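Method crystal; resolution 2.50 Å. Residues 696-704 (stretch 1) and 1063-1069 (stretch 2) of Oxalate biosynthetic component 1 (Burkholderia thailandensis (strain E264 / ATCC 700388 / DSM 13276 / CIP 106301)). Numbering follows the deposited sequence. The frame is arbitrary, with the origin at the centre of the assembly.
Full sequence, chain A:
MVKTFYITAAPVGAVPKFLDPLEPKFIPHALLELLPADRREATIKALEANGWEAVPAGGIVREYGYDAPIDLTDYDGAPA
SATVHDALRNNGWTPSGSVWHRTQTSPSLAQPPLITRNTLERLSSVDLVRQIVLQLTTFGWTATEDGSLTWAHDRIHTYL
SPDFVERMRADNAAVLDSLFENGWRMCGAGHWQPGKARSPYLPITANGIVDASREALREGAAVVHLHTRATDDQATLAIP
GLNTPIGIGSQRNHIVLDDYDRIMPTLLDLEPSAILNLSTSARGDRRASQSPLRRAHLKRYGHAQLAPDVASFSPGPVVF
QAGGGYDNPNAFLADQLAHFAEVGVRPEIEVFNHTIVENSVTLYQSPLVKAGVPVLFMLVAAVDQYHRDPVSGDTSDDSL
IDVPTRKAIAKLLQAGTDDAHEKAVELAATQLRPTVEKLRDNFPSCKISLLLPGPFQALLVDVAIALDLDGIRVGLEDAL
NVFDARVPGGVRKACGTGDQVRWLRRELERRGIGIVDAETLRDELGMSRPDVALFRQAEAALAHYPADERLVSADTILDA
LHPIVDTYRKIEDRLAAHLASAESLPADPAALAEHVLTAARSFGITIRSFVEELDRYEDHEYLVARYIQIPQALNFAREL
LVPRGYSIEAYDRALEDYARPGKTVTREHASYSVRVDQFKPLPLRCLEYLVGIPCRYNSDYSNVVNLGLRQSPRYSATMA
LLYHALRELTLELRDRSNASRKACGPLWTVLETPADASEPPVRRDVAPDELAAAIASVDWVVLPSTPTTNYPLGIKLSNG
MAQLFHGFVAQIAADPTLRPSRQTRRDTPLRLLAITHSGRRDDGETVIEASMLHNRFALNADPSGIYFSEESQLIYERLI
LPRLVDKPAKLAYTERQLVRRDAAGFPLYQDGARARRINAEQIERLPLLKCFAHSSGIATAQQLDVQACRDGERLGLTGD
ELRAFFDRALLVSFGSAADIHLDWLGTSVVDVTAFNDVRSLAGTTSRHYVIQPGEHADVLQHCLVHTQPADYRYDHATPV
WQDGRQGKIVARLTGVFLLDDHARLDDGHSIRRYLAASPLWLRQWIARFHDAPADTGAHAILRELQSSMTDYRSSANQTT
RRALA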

# COMPACT_ATOMS: atom_id res chain seq x y z
N ARG A 696 10.53 4.79 2.57
CA ARG A 696 10.97 4.25 1.29
C ARG A 696 9.81 4.10 0.31
O ARG A 696 8.65 4.02 0.71
CB ARG A 696 11.64 2.89 1.49
CG ARG A 696 13.15 2.87 1.47
CD ARG A 696 13.63 1.44 1.70
NE ARG A 696 12.92 0.49 0.85
CZ ARG A 696 12.39 -0.65 1.28
NH1 ARG A 696 12.49 -1.00 2.56
NH2 ARG A 696 11.75 -1.45 0.43
N TYR A 697 10.13 4.05 -0.98
CA TYR A 697 9.17 3.60 -1.98
C TYR A 697 9.27 2.08 -2.09
O TYR A 697 10.32 1.51 -1.82
CB TYR A 697 9.43 4.23 -3.35
CG TYR A 697 8.98 5.66 -3.50
CD1 TYR A 697 7.63 5.98 -3.49
CD2 TYR A 697 9.90 6.68 -3.69
CE1 TYR A 697 7.21 7.29 -3.64
CE2 TYR A 697 9.49 7.99 -3.84
CZ TYR A 697 8.15 8.29 -3.82
OH TYR A 697 7.75 9.60 -3.97
N ASN A 698 8.19 1.44 -2.51
CA ASN A 698 8.27 0.05 -2.92
C ASN A 698 8.83 0.00 -4.34
O ASN A 698 9.08 1.05 -4.94
CB ASN A 698 6.91 -0.65 -2.82
CG ASN A 698 5.85 0.02 -3.66
OD1 ASN A 698 6.01 1.15 -4.12
ND2 ASN A 698 4.73 -0.68 -3.86
N SER A 699 9.01 -1.20 -4.88
CA SER A 699 9.78 -1.38 -6.11
C SER A 699 9.27 -0.59 -7.32
O SER A 699 10.07 -0.15 -8.14
CB SER A 699 9.84 -2.87 -6.46
OG SER A 699 8.54 -3.43 -6.53
N ASP A 700 7.96 -0.40 -7.43
CA ASP A 700 7.41 0.28 -8.60
C ASP A 700 6.67 1.57 -8.26
O ASP A 700 5.82 2.04 -9.03
CB ASP A 700 6.48 -0.66 -9.38
CG ASP A 700 5.19 -0.94 -8.65
OD1 ASP A 700 5.15 -0.77 -7.41
OD2 ASP A 700 4.20 -1.32 -9.31
N TYR A 701 6.99 2.13 -7.09
CA TYR A 701 6.43 3.41 -6.65
C TYR A 701 4.91 3.37 -6.52
O TYR A 701 4.22 4.33 -6.87
CB TYR A 701 6.86 4.53 -7.60
CG TYR A 701 8.37 4.64 -7.73
CD1 TYR A 701 9.10 5.43 -6.85
CD2 TYR A 701 9.06 3.94 -8.71
CE1 TYR A 701 10.47 5.53 -6.95
CE2 TYR A 701 10.43 4.03 -8.82
CZ TYR A 701 11.13 4.83 -7.94
OH TYR A 701 12.50 4.93 -8.04
N SER A 702 4.40 2.26 -5.99
CA SER A 702 2.97 2.09 -5.76
C SER A 702 2.58 2.50 -4.34
O SER A 702 1.41 2.74 -4.05
CB SER A 702 2.55 0.63 -5.98
OG SER A 702 2.92 0.18 -7.27
N ASN A 703 3.57 2.56 -3.46
CA ASN A 703 3.31 2.75 -2.04
C ASN A 703 4.53 3.27 -1.29
O ASN A 703 5.65 3.24 -1.82
CB ASN A 703 2.83 1.43 -1.43
CG ASN A 703 2.09 1.62 -0.12
OD1 ASN A 703 1.51 2.67 0.13
ND2 ASN A 703 2.11 0.59 0.72
N VAL A 704 4.31 3.75 -0.08
CA VAL A 704 5.39 4.21 0.78
C VAL A 704 5.49 3.31 2.01
O VAL A 704 4.49 3.06 2.68
CB VAL A 704 5.19 5.67 1.22
CG1 VAL A 704 6.41 6.17 1.98
CG2 VAL A 704 4.91 6.56 0.01
N ALA A 1063 1.34 8.04 -13.68
CA ALA A 1063 0.27 7.89 -12.70
C ALA A 1063 0.73 7.13 -11.45
O ALA A 1063 -0.07 6.52 -10.75
CB ALA A 1063 -0.95 7.21 -13.32
N ARG A 1064 2.04 7.17 -11.19
CA ARG A 1064 2.61 6.55 -10.00
C ARG A 1064 2.83 7.60 -8.91
O ARG A 1064 2.21 8.66 -8.94
CB ARG A 1064 3.91 5.83 -10.34
CG ARG A 1064 3.72 4.55 -11.14
CD ARG A 1064 2.87 3.56 -10.36
NE ARG A 1064 2.69 2.30 -11.08
CZ ARG A 1064 1.51 1.72 -11.30
NH1 ARG A 1064 0.40 2.29 -10.85
NH2 ARG A 1064 1.44 0.58 -11.96
N LEU A 1065 3.71 7.30 -7.97
CA LEU A 1065 3.89 8.17 -6.81
C LEU A 1065 5.29 8.75 -6.68
O LEU A 1065 5.62 9.39 -5.67
CB LEU A 1065 3.53 7.41 -5.53
CG LEU A 1065 2.08 6.96 -5.40
CD1 LEU A 1065 1.87 6.17 -4.11
CD2 LEU A 1065 1.14 8.15 -5.47
N ASP A 1066 6.13 8.54 -7.69
CA ASP A 1066 7.48 9.09 -7.68
C ASP A 1066 7.45 10.60 -7.90
O ASP A 1066 6.46 11.14 -8.40
CB ASP A 1066 8.34 8.41 -8.75
CG ASP A 1066 9.83 8.64 -8.54
OD1 ASP A 1066 10.19 9.44 -7.64
OD2 ASP A 1066 10.64 8.03 -9.27
N ASP A 1067 8.54 11.27 -7.52
CA ASP A 1067 8.71 12.71 -7.73
C ASP A 1067 7.59 13.51 -7.06
O ASP A 1067 6.96 14.37 -7.69
CB ASP A 1067 8.79 13.02 -9.23
CG ASP A 1067 9.27 14.43 -9.51
OD1 ASP A 1067 10.47 14.71 -9.33
OD2 ASP A 1067 8.44 15.27 -9.93
N GLY A 1068 7.34 13.23 -5.79
CA GLY A 1068 6.24 13.84 -5.07
C GLY A 1068 6.63 15.08 -4.27
O GLY A 1068 5.85 15.56 -3.45
N HIS A 1069 7.83 15.59 -4.52
CA HIS A 1069 8.32 16.75 -3.79
C HIS A 1069 8.38 18.00 -4.67
O HIS A 1069 8.75 19.08 -4.22
CB HIS A 1069 9.70 16.46 -3.19
CG HIS A 1069 10.14 17.46 -2.17
ND1 HIS A 1069 9.39 17.77 -1.06
CD2 HIS A 1069 11.26 18.23 -2.10
CE1 HIS A 1069 10.02 18.68 -0.34
NE2 HIS A 1069 11.16 18.98 -0.95

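Two weak hydrogen bonds, both centred on Leu1065, provide the polar link between the stretches. Tyr697 OH lies 2.7 Å from Leu1065 O, a short separation, but the bond is weak and the hydroxyl proton has another acceptor within reach. In the second, Leu1065 N donates to Tyr701 O; this bond is weak too, being 3.2 Å long with an N-H...O angle of 132°. Leu1065 thus engages stretch 1 through both its backbone N and its backbone O, where the CA atoms of the two stretches come closest, Tyr701 CA to Leu1065 CA at 5.4 Å.

The loop that presents Tyr701 is ordered from within. A type I turn runs from Asn698 to Tyr701, closed by Tyr701 N to Asn698 O at 3.2 Å, while Asn698 OD1 accepts from Ser702 N at 2.7 Å and from Asn703 N at 2.9 Å. A side-chain carbonyl suits this place because it can receive two successive amides.

Charge contributes only loosely: Asp700 OD2 and Arg1064 NH2 are 4.3 Å apart, and the oxygen lies well out of the guanidinium plane, so no N-H points at it. The aliphatic part of Arg1064 packs more closely, its CD 3.6 Å from Asp700 O.

Packing completes the contact, which buries 396 Å² summed over both sides. Tyr701 and Leu1065 contribute most, 78 and 80 Å². The Tyr701 ring, with chi1 at m, receives Asp1066 over one face: Asp1066 CB sits 4.0 Å from the ring centroid, 28° off the normal, a CH-pi geometry. Leu1065 CB lies 4.1 Å from Tyr697 CE1, and with chi1 m and chi2 t its CD1 comes 3.5 Å from Ser702 O. Its branched apolar side chain suits this buried position, while Tyr697 combines a packing ring with a polar tip.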